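Local atomic coordinates of envelope glycoprotein (Thogoto virus, PDB entry 5XEA), a protein that probably attaches the virus to a receptor on the host cell and then drives fusion of the viral envelope with the host membrane. Residues V51-N56 with A132-N137; V123-N128 with T440-K445; A30-T35 with Q198-K203. All coordinates share one frame; numbering follows the deposited sequence.

Contact 1. Residues V51-N56 with A132-N137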
loop_
_atom_site.group_PDB
_atom_site.type_symbol
_atom_site.label_atom_id
_atom_site.label_comp_id
_atom_site.label_asym_id
_atom_site.label_seq_id
_atom_site.Cartn_x
_atom_site.Cartn_y
_atom_site.Cartn_z
ATOM N N VAL B 51 41.610 -15.153 -5.685
ATOM C CA VAL B 51 42.968 -15.537 -6.064
ATOM C C VAL B 51 43.946 -14.887 -5.087
ATOM O O VAL B 51 44.033 -13.653 -5.024
ATOM C CB VAL B 51 43.296 -15.134 -7.515
ATOM C CG1 VAL B 51 44.708 -15.579 -7.894
ATOM C CG2 VAL B 51 42.266 -15.738 -8.485
ATOM N N ALA B 52 44.664 -15.708 -4.321
ATOM C CA ALA B 52 45.694 -15.242 -3.388
ATOM C C ALA B 52 47.041 -15.849 -3.777
ATOM O O ALA B 52 47.271 -17.050 -3.590
ATOM C CB ALA B 52 45.343 -15.593 -1.938
ATOM N N TYR B 53 47.932 -15.013 -4.286
ATOM C CA TYR B 53 49.288 -15.403 -4.658
ATOM C C TYR B 53 50.255 -14.760 -3.665
ATOM O O TYR B 53 50.395 -13.536 -3.629
ATOM C CB TYR B 53 49.576 -14.958 -6.086
ATOM C CG TYR B 53 50.937 -15.350 -6.623
ATOM C CD1 TYR B 53 51.243 -16.680 -6.889
ATOM C CD2 TYR B 53 51.910 -14.386 -6.891
ATOM C CE1 TYR B 53 52.491 -17.044 -7.406
ATOM C CE2 TYR B 53 53.164 -14.744 -7.406
ATOM C CZ TYR B 53 53.439 -16.072 -7.666
ATOM O OH TYR B 53 54.665 -16.438 -8.179
ATOM N N CYS B 54 50.920 -15.572 -2.864
ATOM C CA CYS B 54 51.727 -15.060 -1.769
ATOM C C CYS B 54 53.166 -15.508 -1.949
ATOM O O CYS B 54 53.436 -16.480 -2.651
ATOM C CB CYS B 54 51.184 -15.556 -0.433
ATOM S SG CYS B 54 49.429 -15.140 -0.190
ATOM N N TYR B 55 54.086 -14.787 -1.311
ATOM C CA TYR B 55 55.468 -15.240 -1.175
ATOM C C TYR B 55 55.906 -15.058 0.269
ATOM O O TYR B 55 55.657 -14.012 0.876
ATOM C CB TYR B 55 56.436 -14.490 -2.112
ATOM C CG TYR B 55 57.890 -14.906 -1.916
ATOM C CD1 TYR B 55 58.335 -16.156 -2.331
ATOM C CD2 TYR B 55 58.810 -14.060 -1.290
ATOM C CE1 TYR B 55 59.662 -16.547 -2.154
ATOM C CE2 TYR B 55 60.151 -14.450 -1.109
ATOM C CZ TYR B 55 60.557 -15.699 -1.546
ATOM O OH TYR B 55 61.854 -16.122 -1.375
ATOM N N ASN B 56 56.539 -16.084 0.816
ATOM C CA ASN B 56 57.053 -16.062 2.176
ATOM C C ASN B 56 58.584 -16.025 2.111
ATOM O O ASN B 56 59.226 -17.060 1.924
ATOM C CB ASN B 56 56.566 -17.289 2.939
ATOM C CG ASN B 56 56.983 -17.277 4.392
ATOM O OD1 ASN B 56 57.798 -16.463 4.813
ATOM N ND2 ASN B 56 56.409 -18.181 5.172
ATOM N N ALA B 132 60.327 -19.420 1.996
ATOM C CA ALA B 132 61.144 -19.307 0.790
ATOM C C ALA B 132 60.451 -19.862 -0.428
ATOM O O ALA B 132 61.116 -20.196 -1.422
ATOM C CB ALA B 132 62.526 -19.981 0.957
ATOM N N TYR B 133 59.117 -19.962 -0.388
ATOM C CA TYR B 133 58.346 -20.362 -1.551
ATOM C C TYR B 133 57.116 -19.479 -1.693
ATOM O O TYR B 133 56.686 -18.793 -0.757
ATOM C CB TYR B 133 57.890 -21.827 -1.469
ATOM C CG TYR B 133 58.990 -22.852 -1.633
ATOM C CD1 TYR B 133 59.241 -23.432 -2.872
ATOM C CD2 TYR B 133 59.757 -23.255 -0.545
ATOM C CE1 TYR B 133 60.249 -24.369 -3.031
ATOM C CE2 TYR B 133 60.753 -24.201 -0.685
ATOM C CZ TYR B 133 60.994 -24.752 -1.937
ATOM O OH TYR B 133 61.982 -25.687 -2.096
ATOM N N HIS B 134 56.538 -19.535 -2.885
ATOM C CA HIS B 134 55.267 -18.901 -3.186
ATOM C C HIS B 134 54.120 -19.847 -2.852
ATOM O O HIS B 134 54.271 -21.076 -2.888
ATOM C CB HIS B 134 55.190 -18.523 -4.655
ATOM C CG HIS B 134 56.224 -17.534 -5.072
ATOM N ND1 HIS B 134 55.952 -16.194 -5.212
ATOM C CD2 HIS B 134 57.536 -17.687 -5.367
ATOM C CE1 HIS B 134 57.050 -15.560 -5.582
ATOM N NE2 HIS B 134 58.023 -16.443 -5.689
ATOM N N MET B 135 52.963 -19.271 -2.531
ATOM C CA MET B 135 51.810 -20.108 -2.256
ATOM C C MET B 135 50.579 -19.496 -2.911
ATOM O O MET B 135 50.391 -18.279 -2.889
ATOM C CB MET B 135 51.615 -20.306 -0.750
ATOM C CG MET B 135 50.603 -21.415 -0.434
ATOM S SD MET B 135 50.585 -21.900 1.289
ATOM C CE MET B 135 52.023 -22.972 1.324
ATOM N N CYS B 136 49.774 -20.357 -3.525
ATOM C CA CYS B 136 48.661 -19.978 -4.380
ATOM C C CYS B 136 47.377 -20.567 -3.807
ATOM O O CYS B 136 47.318 -21.759 -3.485
ATOM C CB CYS B 136 48.895 -20.472 -5.818
ATOM S SG CYS B 136 47.517 -20.282 -6.988
ATOM N N ASN B 137 46.366 -19.726 -3.643
ATOM C CA ASN B 137 45.031 -20.211 -3.310
ATOM C C ASN B 137 44.058 -19.619 -4.307
ATOM O O ASN B 137 44.041 -18.399 -4.512
ATOM C CB ASN B 137 44.631 -19.848 -1.873
ATOM C CG ASN B 137 45.085 -20.884 -0.862
ATOM O OD1 ASN B 137 44.503 -21.966 -0.763
ATOM N ND2 ASN B 137 46.132 -20.558 -0.100
HETATM O O HOH W 1 47.836 -18.207 -0.628
HETATM O O HOH W 2 62.730 -18.233 -2.669
#
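H134 slots its imidazole between the side chains of Y53 and Y55 on one face of an antiparallel strand pair. Y55 CD1 sits over the centre of the ring, 3.4 Å from H134 NE2, while the hydroxyl oxygen of Y53 comes over the opposite face, nearer the rim. With CG anti to the backbone N (chi1 -178°), Y53 leans along its strand toward H134; the same torsion in Y55 (177°) leans it on toward A132. The Y55 and H134 rings meet obliquely with centroids 4.5 Å apart; the Y53 and H134 rings are nearly parallel but slid apart, so they barely overlap.

Beneath this cluster the backbones are tightly laced: A52 N to N137 O, N137 N to A52 O, C54 N to M135 O and M135 N to C54 O are all 2.8 Å. On the buried face of A52, C54, M135 and N137, A52 CB and N137 CB approach to 4.3 Å. N137 ND2 donates to a water and also bonds D97; that water can donate to A52 O, 3.2 Å away. The far end, with A132 and Y133, is exposed, though A132 N still bonds N56 O at 2.6 Å. A second water, in the plane of the Y55 ring, joins Y55 OH to A132 O.

Disulfides C54-C66 and C136-C106 tie both strands to their surroundings; strand 65-72 pairs with the outer side of 51-56, and strand 95-99 with that of 133-137.

Contact 2. Residues V123-N128 with T440-K445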
loop_
_atom_site.group_PDB
_atom_site.type_symbol
_atom_site.label_atom_id
_atom_site.label_comp_id
_atom_site.label_asym_id
_atom_site.label_seq_id
_atom_site.Cartn_x
_atom_site.Cartn_y
_atom_site.Cartn_z
ATOM N N VAL B 123 35.766 -20.229 -0.658
ATOM C CA VAL B 123 36.395 -20.127 0.653
ATOM C C VAL B 123 37.486 -19.080 0.523
ATOM O O VAL B 123 38.238 -19.090 -0.454
ATOM C CB VAL B 123 36.993 -21.472 1.109
ATOM C CG1 VAL B 123 37.599 -21.346 2.508
ATOM C CG2 VAL B 123 35.941 -22.566 1.102
ATOM N N ARG B 124 37.558 -18.157 1.473
ATOM C CA ARG B 124 38.578 -17.116 1.427
ATOM C C ARG B 124 39.808 -17.607 2.180
ATOM O O ARG B 124 39.760 -17.775 3.396
ATOM C CB ARG B 124 38.075 -15.813 2.028
ATOM C CG ARG B 124 39.217 -14.801 2.174
ATOM C CD ARG B 124 38.734 -13.553 2.858
ATOM N NE ARG B 124 39.809 -12.595 3.018
ATOM C CZ ARG B 124 39.652 -11.404 3.579
ATOM N NH1 ARG B 124 38.454 -11.031 4.017
ATOM N NH2 ARG B 124 40.686 -10.588 3.700
ATOM N N ARG B 125 40.905 -17.840 1.465
ATOM C CA ARG B 125 42.129 -18.349 2.087
ATOM C C ARG B 125 43.334 -17.649 1.470
ATOM O O ARG B 125 43.398 -17.489 0.245
ATOM C CB ARG B 125 42.238 -19.873 1.905
ATOM C CG ARG B 125 43.402 -20.530 2.639
ATOM C CD ARG B 125 43.250 -22.057 2.664
ATOM N NE ARG B 125 44.412 -22.708 3.271
ATOM C CZ ARG B 125 44.505 -23.032 4.558
ATOM N NH1 ARG B 125 43.499 -22.769 5.385
ATOM N NH2 ARG B 125 45.599 -23.623 5.021
ATOM N N ASP B 126 44.278 -17.215 2.306
ATOM C CA ASP B 126 45.521 -16.624 1.793
ATOM C C ASP B 126 46.738 -17.124 2.577
ATOM O O ASP B 126 47.621 -16.358 2.970
ATOM C CB ASP B 126 45.457 -15.097 1.785
ATOM C CG ASP B 126 45.191 -14.498 3.155
ATOM O OD1 ASP B 126 45.247 -15.229 4.172
ATOM O OD2 ASP B 126 44.936 -13.272 3.202
ATOM N N ALA B 127 46.807 -18.436 2.769
ATOM C CA ALA B 127 47.925 -19.037 3.488
ATOM C C ALA B 127 49.249 -18.783 2.768
ATOM O O ALA B 127 49.303 -18.645 1.538
ATOM C CB ALA B 127 47.693 -20.536 3.658
ATOM N N ASN B 128 50.331 -18.726 3.556
ATOM C CA ASN B 128 51.675 -18.383 3.094
ATOM C C ASN B 128 52.686 -19.044 4.025
ATOM O O ASN B 128 53.579 -18.369 4.531
ATOM C CB ASN B 128 51.854 -16.856 3.107
ATOM C CG ASN B 128 53.072 -16.368 2.316
ATOM O OD1 ASN B 128 53.607 -17.067 1.453
ATOM N ND2 ASN B 128 53.481 -15.127 2.590
ATOM N N THR B 440 39.413 -14.606 6.899
ATOM C CA THR B 440 40.163 -15.606 6.165
ATOM C C THR B 440 40.191 -16.922 6.943
ATOM O O THR B 440 40.214 -16.949 8.179
ATOM C CB THR B 440 41.577 -15.092 5.888
ATOM O OG1 THR B 440 42.201 -15.925 4.908
ATOM C CG2 THR B 440 42.425 -15.109 7.173
ATOM N N LYS B 441 40.151 -18.025 6.211
ATOM C CA LYS B 441 40.139 -19.352 6.820
ATOM C C LYS B 441 41.523 -19.970 6.600
ATOM O O LYS B 441 41.717 -20.806 5.717
ATOM C CB LYS B 441 39.002 -20.228 6.219
ATOM C CG LYS B 441 37.661 -19.487 5.974
ATOM C CD LYS B 441 36.772 -19.428 7.206
ATOM C CE LYS B 441 35.369 -18.827 6.879
ATOM N NZ LYS B 441 35.438 -17.408 6.394
ATOM N N ASN B 442 42.497 -19.540 7.407
ATOM C CA ASN B 442 43.907 -19.883 7.198
ATOM C C ASN B 442 44.428 -20.991 8.107
ATOM O O ASN B 442 45.647 -21.188 8.175
ATOM C CB ASN B 442 44.795 -18.647 7.372
ATOM C CG ASN B 442 44.724 -17.710 6.188
ATOM O OD1 ASN B 442 44.180 -18.057 5.129
ATOM N ND2 ASN B 442 45.281 -16.514 6.352
ATOM N N GLY B 443 43.558 -21.709 8.810
ATOM C CA GLY B 443 43.987 -22.926 9.483
ATOM C C GLY B 443 43.790 -24.099 8.541
ATOM O O GLY B 443 42.861 -24.060 7.735
ATOM N N GLY B 444 44.636 -25.132 8.601
ATOM C CA GLY B 444 45.778 -25.224 9.499
ATOM C C GLY B 444 46.708 -26.370 9.111
ATOM O O GLY B 444 46.524 -27.517 9.542
ATOM N N LYS B 445 47.712 -26.069 8.281
ATOM C CA LYS B 445 48.576 -27.097 7.707
ATOM C C LYS B 445 50.036 -26.655 7.731
ATOM O O LYS B 445 50.353 -25.486 7.965
ATOM C CB LYS B 445 48.171 -27.434 6.264
ATOM C CG LYS B 445 46.674 -27.425 5.996
ATOM C CD LYS B 445 46.349 -27.965 4.616
ATOM C CE LYS B 445 47.213 -27.318 3.552
ATOM N NZ LYS B 445 47.022 -27.963 2.226
HETATM O O HOH W 3 35.420 -18.171 3.385
#
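The segment that follows helix 421-437, here T440-K445, packs back on loop V123-N128 in this gp64-family, class III fusion protein. Neither partner is a regular strand, and side chains do most of the joining.

N442 and D126 are bonded twice. N442 OD1 takes the backbone N-H of D126 on a lone pair in the amide plane, at 2.9 Å, while N442 ND2 donates to D126 OD1; the modelled 2.5 Å between ND2 and OD1 is suspiciously short and its exact value carries little weight. D126 CG lies between its backbone N and carbonyl carbon (chi1 58°), and OD1 is met by ND2 nearly along its C-O axis. The T440 hydroxyl stands beside both oxygens, 3.2 Å from D126 OD1 through OG1, and its proton may go to that atom or to N442 OD1.

R125 stretches its chain past N442 with the guanidinium turned almost perpendicular to the amide. Its NH1 bonds G443 O at 2.8 Å, coming from well above the carbonyl plane, and makes a weaker, bent bond to K441 O. NH2 forms a salt bridge with D97; NZ of poorly ordered K445 bonds H96. One routine backbone bond, K441 N to R124 O at 2.9 Å, joins the two segments. R124 crosses T440 at about a right angle, with T440 N over one face of its guanidinium; NE is buried with no partner in the model, whereas NH1 reaches M437 O.

R125 O takes a hydrogen bond from W50 of strand 40-56, A127 rests on M135 and N137 of strand 133-156, and Y439 of the third subunit packs on R124.

Contact 3. Residues A30-T35 with Q198-K203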
loop_
_atom_site.group_PDB
_atom_site.type_symbol
_atom_site.label_atom_id
_atom_site.label_comp_id
_atom_site.label_asym_id
_atom_site.label_seq_id
_atom_site.Cartn_x
_atom_site.Cartn_y
_atom_site.Cartn_z
ATOM N N ALA B 30 -10.583 2.913 -29.062
ATOM C CA ALA B 30 -9.139 2.981 -28.938
ATOM C C ALA B 30 -8.519 1.715 -29.500
ATOM O O ALA B 30 -9.147 0.653 -29.550
ATOM C CB ALA B 30 -8.702 3.181 -27.481
ATOM N N THR B 31 -7.273 1.855 -29.932
ATOM C CA THR B 31 -6.425 0.715 -30.236
ATOM C C THR B 31 -5.710 0.316 -28.951
ATOM O O THR B 31 -5.015 1.135 -28.341
ATOM C CB THR B 31 -5.419 1.053 -31.334
ATOM O OG1 THR B 31 -6.109 1.557 -32.486
ATOM C CG2 THR B 31 -4.641 -0.186 -31.725
ATOM N N ARG B 32 -5.905 -0.924 -28.531
ATOM C CA ARG B 32 -5.305 -1.441 -27.317
ATOM C C ARG B 32 -4.224 -2.447 -27.677
ATOM O O ARG B 32 -4.438 -3.322 -28.522
ATOM C CB ARG B 32 -6.352 -2.096 -26.426
ATOM C CG ARG B 32 -5.796 -2.508 -25.096
ATOM C CD ARG B 32 -6.849 -3.140 -24.257
ATOM N NE ARG B 32 -7.131 -4.485 -24.712
ATOM C CZ ARG B 32 -8.213 -5.159 -24.360
ATOM N NH1 ARG B 32 -9.109 -4.595 -23.560
ATOM N NH2 ARG B 32 -8.407 -6.390 -24.811
ATOM N N TYR B 33 -3.073 -2.326 -27.025
ATOM C CA TYR B 33 -1.966 -3.264 -27.171
ATOM C C TYR B 33 -1.727 -3.947 -25.832
ATOM O O TYR B 33 -1.453 -3.274 -24.834
ATOM C CB TYR B 33 -0.699 -2.546 -27.624
ATOM C CG TYR B 33 -0.827 -1.787 -28.916
ATOM C CD1 TYR B 33 -0.495 -2.382 -30.132
ATOM C CD2 TYR B 33 -1.260 -0.468 -28.927
ATOM C CE1 TYR B 33 -0.605 -1.681 -31.330
ATOM C CE2 TYR B 33 -1.368 0.239 -30.111
ATOM C CZ TYR B 33 -1.041 -0.372 -31.311
ATOM O OH TYR B 33 -1.150 0.335 -32.488
ATOM N N THR B 34 -1.850 -5.272 -25.807
ATOM C CA THR B 34 -1.583 -6.078 -24.625
ATOM C C THR B 34 -0.639 -7.218 -24.996
ATOM O O THR B 34 -0.248 -7.375 -26.155
ATOM C CB THR B 34 -2.873 -6.635 -24.012
ATOM O OG1 THR B 34 -3.536 -7.460 -24.978
ATOM C CG2 THR B 34 -3.793 -5.507 -23.559
ATOM N N THR B 35 -0.284 -8.028 -23.999
ATOM C CA THR B 35 0.685 -9.100 -24.166
ATOM C C THR B 35 0.055 -10.448 -23.836
ATOM O O THR B 35 -0.898 -10.548 -23.053
ATOM C CB THR B 35 1.946 -8.889 -23.285
ATOM O OG1 THR B 35 1.562 -8.645 -21.927
ATOM C CG2 THR B 35 2.775 -7.719 -23.786
ATOM N N GLN B 198 -0.011 -7.824 -28.828
ATOM C CA GLN B 198 -1.190 -8.026 -29.656
ATOM C C GLN B 198 -1.977 -6.729 -29.748
ATOM O O GLN B 198 -2.168 -6.038 -28.743
ATOM C CB GLN B 198 -2.066 -9.134 -29.070
ATOM C CG GLN B 198 -1.253 -10.309 -28.574
ATOM C CD GLN B 198 -2.093 -11.400 -27.957
ATOM O OE1 GLN B 198 -2.701 -11.214 -26.903
ATOM N NE2 GLN B 198 -2.124 -12.556 -28.608
ATOM N N ARG B 199 -2.433 -6.411 -30.958
ATOM C CA ARG B 199 -3.202 -5.211 -31.262
ATOM C C ARG B 199 -4.684 -5.556 -31.360
ATOM O O ARG B 199 -5.051 -6.672 -31.738
ATOM C CB ARG B 199 -2.700 -4.593 -32.570
ATOM C CG ARG B 199 -3.405 -3.339 -33.029
ATOM C CD ARG B 199 -3.151 -3.102 -34.510
ATOM N NE ARG B 199 -3.961 -2.009 -35.032
ATOM C CZ ARG B 199 -3.465 -0.857 -35.470
ATOM N NH1 ARG B 199 -2.154 -0.649 -35.455
ATOM N NH2 ARG B 199 -4.280 0.085 -35.930
ATOM N N GLU B 200 -5.541 -4.593 -31.013
ATOM C CA GLU B 200 -6.969 -4.870 -30.915
ATOM C C GLU B 200 -7.749 -3.562 -30.841
ATOM O O GLU B 200 -7.318 -2.611 -30.179
ATOM C CB GLU B 200 -7.260 -5.735 -29.683
ATOM C CG GLU B 200 -8.627 -6.375 -29.653
ATOM C CD GLU B 200 -8.815 -7.245 -28.423
ATOM O OE1 GLU B 200 -8.022 -7.097 -27.469
ATOM O OE2 GLU B 200 -9.746 -8.080 -28.404
ATOM N N GLU B 201 -8.894 -3.523 -31.524
ATOM C CA GLU B 201 -9.759 -2.348 -31.555
ATOM C C GLU B 201 -10.870 -2.544 -30.536
ATOM O O GLU B 201 -11.598 -3.540 -30.591
ATOM C CB GLU B 201 -10.338 -2.133 -32.954
ATOM C CG GLU B 201 -9.296 -2.142 -34.064
ATOM C CD GLU B 201 -8.371 -0.940 -34.010
ATOM O OE1 GLU B 201 -8.783 0.101 -33.459
ATOM O OE2 GLU B 201 -7.232 -1.036 -34.519
ATOM N N VAL B 202 -10.997 -1.599 -29.605
ATOM C CA VAL B 202 -11.839 -1.791 -28.431
ATOM C C VAL B 202 -12.688 -0.554 -28.191
ATOM O O VAL B 202 -12.394 0.545 -28.665
ATOM C CB VAL B 202 -11.018 -2.101 -27.150
ATOM C CG1 VAL B 202 -10.242 -3.409 -27.282
ATOM C CG2 VAL B 202 -10.096 -0.942 -26.834
ATOM N N LYS B 203 -13.733 -0.750 -27.401
ATOM C CA LYS B 203 -14.518 0.333 -26.831
ATOM C C LYS B 203 -14.324 0.313 -25.321
ATOM O O LYS B 203 -14.450 -0.741 -24.686
ATOM C CB LYS B 203 -16.000 0.180 -27.182
ATOM C CG LYS B 203 -16.268 -0.004 -28.661
ATOM C CD LYS B 203 -16.341 1.330 -29.371
ATOM C CE LYS B 203 -16.742 1.138 -30.819
ATOM N NZ LYS B 203 -17.848 0.149 -30.912
HETATM O O HOH W 4 -3.583 -10.189 -24.757
#
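A30 pairs with V202 through two backbone bonds, and A30 CB lies 4.4 Å from V202 CG2. Next comes T31, on the other face: OG1 gives its proton to E201 OE1 at 3.2 Å, meeting the syn side of the carboxylate, and CG2 lies against one face of the R199 guanidinium. R199 is in turn held, weakly, by a salt bridge to E201 OE2.

R32 bonds E200 O through its backbone N at 2.7 Å. Its side chain runs beside that of E200, and NH2 makes a salt bridge of 2.8 Å to E200 OE1, its hydrogen bond weak; V202 CG1 sits over the centre of the guanidinium, and NH1 pairs with D226. The two strands are adjacent and central in a six-stranded antiparallel sheet, with 243-247 on the other side of strand 24-35.

Y33 lies alongside R199, Y33 CE1 3.7 Å from R199 CG, with ring and guanidinium planes 82° apart; W155 meets the same ring, close to an attached glycan. T34 and Q198 exchange two backbone bonds, Q198 N to T34 O being 2.7 Å. At the end of the strand one water joins T34 OG1, T35 O and Q198 OE1, while T35 OG1 bonds A37 O.

How the contacts relate
Contacts 1 and 2 touch, their centres 11 Å apart: N128 ND2 probably bonds Y55 O, and R125 O packs on N137 CB. They also share D97, which serves N137 in one and R125 in the other. Contact 3 lies about 65 Å from contact 1, centre to centre, in a different sheet, although strand 24-35 leads directly into strand 40-56. Contact 1 is partly buried and combines a regular backbone ladder with aromatic packing and disulfides. Contact 3 is also an antiparallel strand pair but in a more exposed setting, with ion pairs and hydroxyls. Contact 2, at the surface between two loops, relies instead on amide, carboxylate and guanidinium groups.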